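Sensor protein (Rhodopseudomonas palustris, PDB 2OOL) senses light through bound biliverdin as the chromophore-binding fragment of a bacteriophytochrome, a longer protein that as a whole probably signals as a histidine kinase. Local coordinates at residues D126-L131 and G253-S258; V58-E63 and P240-P245; V230-D235 and R304-E309. All blocks are in the same frame, centred on the assembly; numbering follows the deposited sequence.

Interaction 1 (D126-L131 and G253-S258); sequences DSIVIL and GPIDLS
This contact belongs to the interface between the PAS domain and the long GAF-domain excursion that, as in other phytochromes, forms the lasso of the knot: Ile128 and Ile130 of the PAS strand meet Ile255 and Leu257, and Asp126 meets Asp256. Ile130 carries most of the apolar part. Its CG1 stands anti to the carbonyl carbon and its CD1 is extended away from CA (chi2 -179°), which brings this methyl 3.9 Å from Ile255 CG2. The two isoleucine side chains slide past each other in opposite directions. The same Ile130 CD1 lies 4.1 Å from Leu257 CD2; Leu257 CB points away from the strand, and only the end of its side chain comes back toward it. Ile128 CD1 adds a looser touch on Ile255 CG2 at 4.2 Å.

The polar end is built differently. Asp126 and Asp256 cross at about a right angle, their carboxylate planes 82° apart, with Asp126 OD2 3.6 Å from Asp256 CB. The nearest carboxylate oxygens, Asp126 OD2 and Asp256 OD2, are 3.9 Å apart, a proximity of like charge that could raise the proton affinity of Asp126 in particular, since donors to Asp256 would tend to stabilise its charge. A water donates to Asp126 OD2 at 3.0 Å and accepts from Asp256 N, bridging the acid to the lasso backbone. Asp256 OD1 turns back to its own segment, where it accepts from Ser258 OG at its syn lone pair and from Ser258 N at 2.8 Å, closing an Asx turn, while OD2 has a weak bond with His125.

Leu45 and Val47 of strand 44-48 pack against the same isoleucines and Leu257, Leu243 of strand 241-244 touches Ile255 and Leu257, and the Leu257 backbone bonds to His34 in the N-terminal segment.

Interaction 2 (V58-E63 and P240-P245); sequences VSANVE and PSPLVP
Val58 and Ser59 pair antiparallel with Val244 and Leu243, the end-to-end directions of residues 58-61 and 241-244 lying 145° apart. Val58 and Val244 form the hydrogen-bonded pair: Val58 N gives to Val244 O at 3.0 Å, and Val244 N to Val58 O at 2.6 Å. Ser59 and Leu243 are the non-hydrogen-bonded pair, with CA atoms 4.3 Å apart. The ladder goes one step further, from Ala60 N to Pro242 O at 2.9 Å, just as segment 58-63 bends into a type I turn spanning Ser59 to Val62.

At that turn a side chain takes over from the backbone. Ser241 OG, anti to its own N (chi1 174°), accepts from Asn61 N at 3.0 Å and lies 3.5 Å from Asn61 CB. Asn61 OD1 in turn accepts from Ser59 OG at 2.6 Å, nearly in line with its C=O. Ala60 CB sits against Pro242 CG and Val244 CG2, each 4.2 Å away, and Leu243 CD2 reaches back to Ser59 CA.

Main-chain bonding thus makes strand 241-244, from the GAF part of the sequence, a true member of the PAS sheet, and the Ser241 hydroxyl accepts from the Asn61 amide, which takes no main-chain acceptor from the strand.

Interaction 3 (V230-D235 and R304-E309); sequences VRIIPD and RFVSYE
At the edge of the GAF sheet, strand 230-233 and the loop after it meet the segment leading into the long helix 308-332, through Ile232 and Pro234 on one side and Arg304, Phe305 and Val306 on the other. One bond crosses between the backbones: Arg304 N gives to Pro234 O at 2.7 Å, the donor tilted 16° from the carbonyl plane. Pro234 also brings its CB to 3.5 Å from Arg304 O. Farther round the proline ring, Pro234 CG meets Phe305 CD2 at 3.8 Å, in the plane of the phenyl ring at its edge; the two side chains lie side by side and point the same way. Ile232 supplies the longer reach. With CG1 anti to its backbone N (chi1 -178°) and CD1 extended, its end methyl comes within 3.5 Å of Val306 N and 3.8 Å of Val306 CB.

The strand's other side faces the chromophore, which touches Arg231 and Ile233. Ser307 is the N-cap of helix 308-332, whose Arg311 packs on Ile232 and Phe305, while Phe305 also meets His42 and Glu134 at the PAS domain, and Glu309 packs on Arg150 of the second subunit.

Interactions 1 and 2 share the PAS sheet and touch each other: Leu243, paired in 240-245, packs on Ile255 and Leu257 of 253-258. Both tie GAF-derived chain to the PAS domain, yet interaction 2 does so by strand pairing at the backbone, whereas interaction 1 relies on apolar side chains and a water at an acidic end. Interaction 3 stands apart, its centre about 21 Å from that of interaction 1 and 20 Å from that of interaction 2. It joins two parts of the GAF domain at the chromophore pocket, to which strand 230-233 contributes Ile233, with a single backbone bond and apolar packing that includes a phenyl edge. It lies nearest the middle of the chain. All three are largely buried.

Interaction 1 (D126-L131 and G253-S258)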
# COMPACT_ATOMS: atom_id res chain seq x y z
N ASP A 126 -22.19 18.00 -11.78
CA ASP A 126 -23.39 18.84 -12.00
C ASP A 126 -23.44 20.13 -11.28
O ASP A 126 -24.50 20.57 -10.78
CB ASP A 126 -24.66 18.05 -11.71
CG ASP A 126 -24.94 16.98 -12.79
OD1 ASP A 126 -24.07 16.76 -13.66
OD2 ASP A 126 -26.07 16.45 -12.83
N SER A 127 -22.31 20.82 -11.28
CA SER A 127 -22.26 22.16 -10.76
C SER A 127 -22.50 22.20 -9.26
O SER A 127 -22.71 23.27 -8.69
CB SER A 127 -23.25 23.08 -11.56
OG SER A 127 -23.35 22.56 -12.91
N ILE A 128 -22.43 21.03 -8.59
CA ILE A 128 -22.61 20.98 -7.13
C ILE A 128 -21.58 20.13 -6.43
O ILE A 128 -20.90 19.34 -7.05
CB ILE A 128 -24.04 20.50 -6.73
CG1 ILE A 128 -24.34 19.11 -7.28
CG2 ILE A 128 -25.12 21.53 -7.18
CD1 ILE A 128 -25.42 18.38 -6.56
N VAL A 129 -21.54 20.22 -5.10
CA VAL A 129 -20.59 19.49 -4.27
C VAL A 129 -21.36 18.62 -3.34
O VAL A 129 -22.26 19.10 -2.69
CB VAL A 129 -19.74 20.48 -3.42
CG1 VAL A 129 -18.77 19.72 -2.53
CG2 VAL A 129 -19.02 21.49 -4.34
N ILE A 130 -21.00 17.34 -3.30
CA ILE A 130 -21.67 16.35 -2.50
C ILE A 130 -20.61 15.90 -1.49
O ILE A 130 -19.50 15.56 -1.89
CB ILE A 130 -22.16 15.18 -3.34
CG1 ILE A 130 -23.32 15.59 -4.27
CG2 ILE A 130 -22.57 13.97 -2.46
CD1 ILE A 130 -23.92 14.49 -5.16
N LEU A 131 -20.94 15.97 -0.20
CA LEU A 131 -20.09 15.44 0.86
C LEU A 131 -20.75 14.21 1.46
O LEU A 131 -21.92 14.24 1.80
CB LEU A 131 -19.87 16.49 1.93
CG LEU A 131 -19.15 16.02 3.23
CD1 LEU A 131 -17.69 15.63 2.97
CD2 LEU A 131 -19.22 17.05 4.30
N GLY A 253 -33.85 19.68 -11.26
CA GLY A 253 -33.90 18.29 -11.43
C GLY A 253 -33.41 17.55 -10.20
O GLY A 253 -32.94 18.16 -9.26
N PRO A 254 -33.52 16.21 -10.23
CA PRO A 254 -33.08 15.32 -9.15
C PRO A 254 -31.57 15.34 -8.99
O PRO A 254 -30.89 15.70 -9.91
CB PRO A 254 -33.48 13.93 -9.64
CG PRO A 254 -33.76 14.07 -11.11
CD PRO A 254 -34.09 15.48 -11.38
N ILE A 255 -31.05 14.91 -7.85
CA ILE A 255 -29.62 14.90 -7.67
C ILE A 255 -29.04 13.61 -8.29
O ILE A 255 -29.43 12.50 -7.94
CB ILE A 255 -29.24 15.05 -6.14
CG1 ILE A 255 -29.66 16.45 -5.65
CG2 ILE A 255 -27.76 14.89 -5.96
CD1 ILE A 255 -29.68 16.65 -4.12
N ASP A 256 -28.11 13.82 -9.21
CA ASP A 256 -27.40 12.77 -9.90
C ASP A 256 -26.38 12.17 -8.94
O ASP A 256 -25.36 12.79 -8.63
CB ASP A 256 -26.72 13.35 -11.16
CG ASP A 256 -26.10 12.30 -12.02
OD1 ASP A 256 -25.74 11.21 -11.52
OD2 ASP A 256 -26.01 12.53 -13.23
N LEU A 257 -26.65 10.96 -8.49
CA LEU A 257 -25.77 10.28 -7.55
C LEU A 257 -24.78 9.36 -8.24
O LEU A 257 -24.12 8.54 -7.61
CB LEU A 257 -26.62 9.57 -6.52
CG LEU A 257 -27.50 10.51 -5.69
CD1 LEU A 257 -28.45 9.75 -4.83
CD2 LEU A 257 -26.61 11.36 -4.81
N SER A 258 -24.60 9.52 -9.55
CA SER A 258 -23.63 8.66 -10.27
C SER A 258 -22.30 8.42 -9.53
O SER A 258 -21.82 7.27 -9.46
CB SER A 258 -23.31 9.22 -11.65
OG SER A 258 -24.43 9.23 -12.49
O HOH W 1 -27.35 16.69 -10.14

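Interaction 2 (V58-E63 and P240-P245)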
# COMPACT_ATOMS: atom_id res chain seq x y z
N VAL A 58 -29.97 17.18 2.30
CA VAL A 58 -29.42 16.18 3.23
C VAL A 58 -30.24 14.94 3.16
O VAL A 58 -31.44 15.01 2.85
CB VAL A 58 -29.44 16.61 4.76
CG1 VAL A 58 -28.07 17.16 5.21
CG2 VAL A 58 -30.57 17.55 5.06
N SER A 59 -29.59 13.82 3.43
CA SER A 59 -30.26 12.56 3.68
C SER A 59 -31.03 12.67 5.00
O SER A 59 -30.55 13.29 6.00
CB SER A 59 -29.25 11.39 3.72
OG SER A 59 -28.20 11.60 4.66
N ALA A 60 -32.23 12.07 4.99
CA ALA A 60 -33.18 12.17 6.09
C ALA A 60 -32.64 11.58 7.38
O ALA A 60 -33.06 12.01 8.45
CB ALA A 60 -34.48 11.41 5.72
N ASN A 61 -31.76 10.57 7.27
CA ASN A 61 -31.11 9.93 8.43
C ASN A 61 -30.22 10.87 9.24
O ASN A 61 -29.88 10.58 10.38
CB ASN A 61 -30.33 8.63 8.02
CG ASN A 61 -29.07 8.88 7.18
OD1 ASN A 61 -28.97 9.87 6.48
ND2 ASN A 61 -28.08 7.98 7.28
N VAL A 62 -29.86 12.00 8.67
CA VAL A 62 -29.19 13.06 9.42
C VAL A 62 -30.00 13.50 10.66
O VAL A 62 -29.41 13.98 11.62
CB VAL A 62 -28.87 14.23 8.47
CG1 VAL A 62 -28.63 15.46 9.18
CG2 VAL A 62 -27.65 13.82 7.60
N GLU A 63 -31.31 13.30 10.66
CA GLU A 63 -32.15 13.58 11.83
C GLU A 63 -31.66 12.81 13.04
O GLU A 63 -31.67 13.34 14.16
CB GLU A 63 -33.62 13.24 11.55
CG GLU A 63 -34.51 13.26 12.78
CD GLU A 63 -35.95 13.71 12.47
OE1 GLU A 63 -36.64 13.06 11.65
OE2 GLU A 63 -36.36 14.74 13.03
N PRO A 240 -33.63 2.43 2.41
CA PRO A 240 -33.14 3.65 1.79
C PRO A 240 -33.55 4.88 2.58
O PRO A 240 -34.67 4.94 3.10
CB PRO A 240 -33.83 3.65 0.42
CG PRO A 240 -34.06 2.18 0.12
CD PRO A 240 -34.42 1.62 1.46
N SER A 241 -32.66 5.87 2.64
CA SER A 241 -32.93 7.14 3.32
C SER A 241 -32.99 8.24 2.27
O SER A 241 -31.98 8.53 1.63
CB SER A 241 -31.84 7.42 4.36
OG SER A 241 -31.96 8.70 4.98
N PRO A 242 -34.17 8.84 2.08
CA PRO A 242 -34.32 9.81 1.02
C PRO A 242 -33.59 11.10 1.24
O PRO A 242 -33.29 11.47 2.36
CB PRO A 242 -35.83 10.02 0.98
CG PRO A 242 -36.26 9.74 2.33
CD PRO A 242 -35.45 8.61 2.76
N LEU A 243 -33.28 11.77 0.13
CA LEU A 243 -32.67 13.08 0.13
C LEU A 243 -33.75 14.10 0.34
O LEU A 243 -34.84 13.98 -0.20
CB LEU A 243 -31.97 13.38 -1.19
CG LEU A 243 -30.81 12.44 -1.52
CD1 LEU A 243 -30.08 12.88 -2.77
CD2 LEU A 243 -29.87 12.20 -0.36
N VAL A 244 -33.44 15.13 1.12
CA VAL A 244 -34.40 16.18 1.46
C VAL A 244 -33.75 17.52 1.17
O VAL A 244 -32.87 17.91 1.90
CB VAL A 244 -34.75 16.15 2.93
CG1 VAL A 244 -35.84 17.22 3.25
CG2 VAL A 244 -35.22 14.81 3.30
N PRO A 245 -34.15 18.19 0.07
CA PRO A 245 -34.97 17.71 -1.03
C PRO A 245 -34.09 17.03 -2.08
O PRO A 245 -32.85 17.18 -2.07
CB PRO A 245 -35.58 18.98 -1.59
CG PRO A 245 -34.54 20.03 -1.37
CD PRO A 245 -33.74 19.59 -0.13

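Interaction 3 (V230-D235 and R304-E309)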
# COMPACT_ATOMS: atom_id res chain seq x y z
N VAL A 230 -15.81 1.60 -8.51
CA VAL A 230 -15.93 0.93 -7.20
C VAL A 230 -17.30 1.18 -6.58
O VAL A 230 -17.80 2.24 -6.69
CB VAL A 230 -14.85 1.40 -6.23
CG1 VAL A 230 -14.83 0.50 -4.92
CG2 VAL A 230 -13.44 1.37 -6.92
N ARG A 231 -17.94 0.15 -6.01
CA ARG A 231 -19.23 0.29 -5.31
C ARG A 231 -19.33 -0.74 -4.19
O ARG A 231 -18.78 -1.83 -4.29
CB ARG A 231 -20.38 0.04 -6.29
CG ARG A 231 -20.41 -1.37 -6.86
CD ARG A 231 -20.78 -1.41 -8.33
NE ARG A 231 -19.86 -0.60 -9.11
CZ ARG A 231 -18.84 -1.08 -9.82
NH1 ARG A 231 -18.10 -0.24 -10.49
NH2 ARG A 231 -18.56 -2.36 -9.85
N ILE A 232 -20.03 -0.40 -3.12
CA ILE A 232 -20.25 -1.26 -2.02
C ILE A 232 -21.66 -1.19 -1.51
O ILE A 232 -22.27 -0.11 -1.47
CB ILE A 232 -19.21 -1.07 -0.85
CG1 ILE A 232 -19.48 -2.07 0.30
CG2 ILE A 232 -19.22 0.36 -0.28
CD1 ILE A 232 -18.30 -2.19 1.32
N ILE A 233 -22.18 -2.37 -1.13
CA ILE A 233 -23.48 -2.50 -0.51
C ILE A 233 -23.23 -3.31 0.75
O ILE A 233 -23.30 -4.51 0.72
CB ILE A 233 -24.53 -3.25 -1.44
CG1 ILE A 233 -24.52 -2.68 -2.89
CG2 ILE A 233 -25.98 -3.22 -0.81
CD1 ILE A 233 -25.07 -3.64 -3.96
N PRO A 234 -22.91 -2.65 1.88
CA PRO A 234 -22.57 -3.41 3.10
C PRO A 234 -23.67 -4.27 3.70
O PRO A 234 -23.35 -5.26 4.37
CB PRO A 234 -22.18 -2.35 4.11
CG PRO A 234 -22.13 -1.05 3.39
CD PRO A 234 -22.84 -1.20 2.07
N ASP A 235 -24.93 -3.85 3.52
CA ASP A 235 -26.10 -4.54 4.00
C ASP A 235 -27.18 -4.44 2.96
O ASP A 235 -27.69 -3.34 2.74
CB ASP A 235 -26.63 -3.92 5.30
CG ASP A 235 -27.77 -4.76 5.95
OD1 ASP A 235 -28.28 -5.77 5.37
OD2 ASP A 235 -28.15 -4.42 7.08
N ARG A 304 -21.52 -6.38 6.00
CA ARG A 304 -20.15 -6.01 6.33
C ARG A 304 -19.61 -4.81 5.55
O ARG A 304 -19.73 -4.78 4.30
CB ARG A 304 -19.27 -7.18 6.04
CG ARG A 304 -17.80 -6.94 6.35
CD ARG A 304 -17.03 -8.27 6.29
NE ARG A 304 -15.61 -8.01 6.53
CZ ARG A 304 -14.93 -8.43 7.58
NH1 ARG A 304 -15.50 -9.22 8.46
NH2 ARG A 304 -13.64 -8.12 7.70
N PHE A 305 -18.93 -3.90 6.26
CA PHE A 305 -18.43 -2.67 5.67
C PHE A 305 -16.94 -2.76 5.43
O PHE A 305 -16.22 -3.40 6.18
CB PHE A 305 -18.72 -1.48 6.59
CG PHE A 305 -18.31 -0.13 6.01
CD1 PHE A 305 -17.25 0.60 6.56
CD2 PHE A 305 -18.97 0.40 4.90
CE1 PHE A 305 -16.88 1.82 6.05
CE2 PHE A 305 -18.60 1.62 4.37
CZ PHE A 305 -17.53 2.35 4.96
N VAL A 306 -16.50 -2.11 4.37
CA VAL A 306 -15.10 -2.03 4.03
C VAL A 306 -14.76 -0.54 3.90
O VAL A 306 -15.48 0.21 3.20
CB VAL A 306 -14.80 -2.80 2.67
CG1 VAL A 306 -13.32 -2.74 2.30
CG2 VAL A 306 -15.23 -4.24 2.77
N SER A 307 -13.74 -0.09 4.63
CA SER A 307 -13.46 1.39 4.69
C SER A 307 -13.02 1.97 3.36
O SER A 307 -12.60 1.25 2.48
CB SER A 307 -12.37 1.69 5.72
OG SER A 307 -11.09 1.37 5.19
N TYR A 308 -13.08 3.28 3.19
CA TYR A 308 -12.74 3.88 1.92
C TYR A 308 -11.32 3.50 1.47
O TYR A 308 -11.07 3.25 0.28
CB TYR A 308 -12.83 5.37 2.03
CG TYR A 308 -12.83 6.09 0.72
CD1 TYR A 308 -13.98 6.18 -0.04
CD2 TYR A 308 -11.69 6.70 0.25
CE1 TYR A 308 -13.99 6.87 -1.23
CE2 TYR A 308 -11.69 7.40 -0.94
CZ TYR A 308 -12.83 7.46 -1.68
OH TYR A 308 -12.85 8.16 -2.88
N GLU A 309 -10.38 3.53 2.43
CA GLU A 309 -8.98 3.29 2.15
C GLU A 309 -8.75 1.83 1.73
O GLU A 309 -7.93 1.58 0.85
CB GLU A 309 -8.09 3.61 3.39
CG GLU A 309 -8.07 5.09 3.85
CD GLU A 309 -9.08 5.40 4.95
OE1 GLU A 309 -10.17 4.78 4.96
OE2 GLU A 309 -8.76 6.26 5.83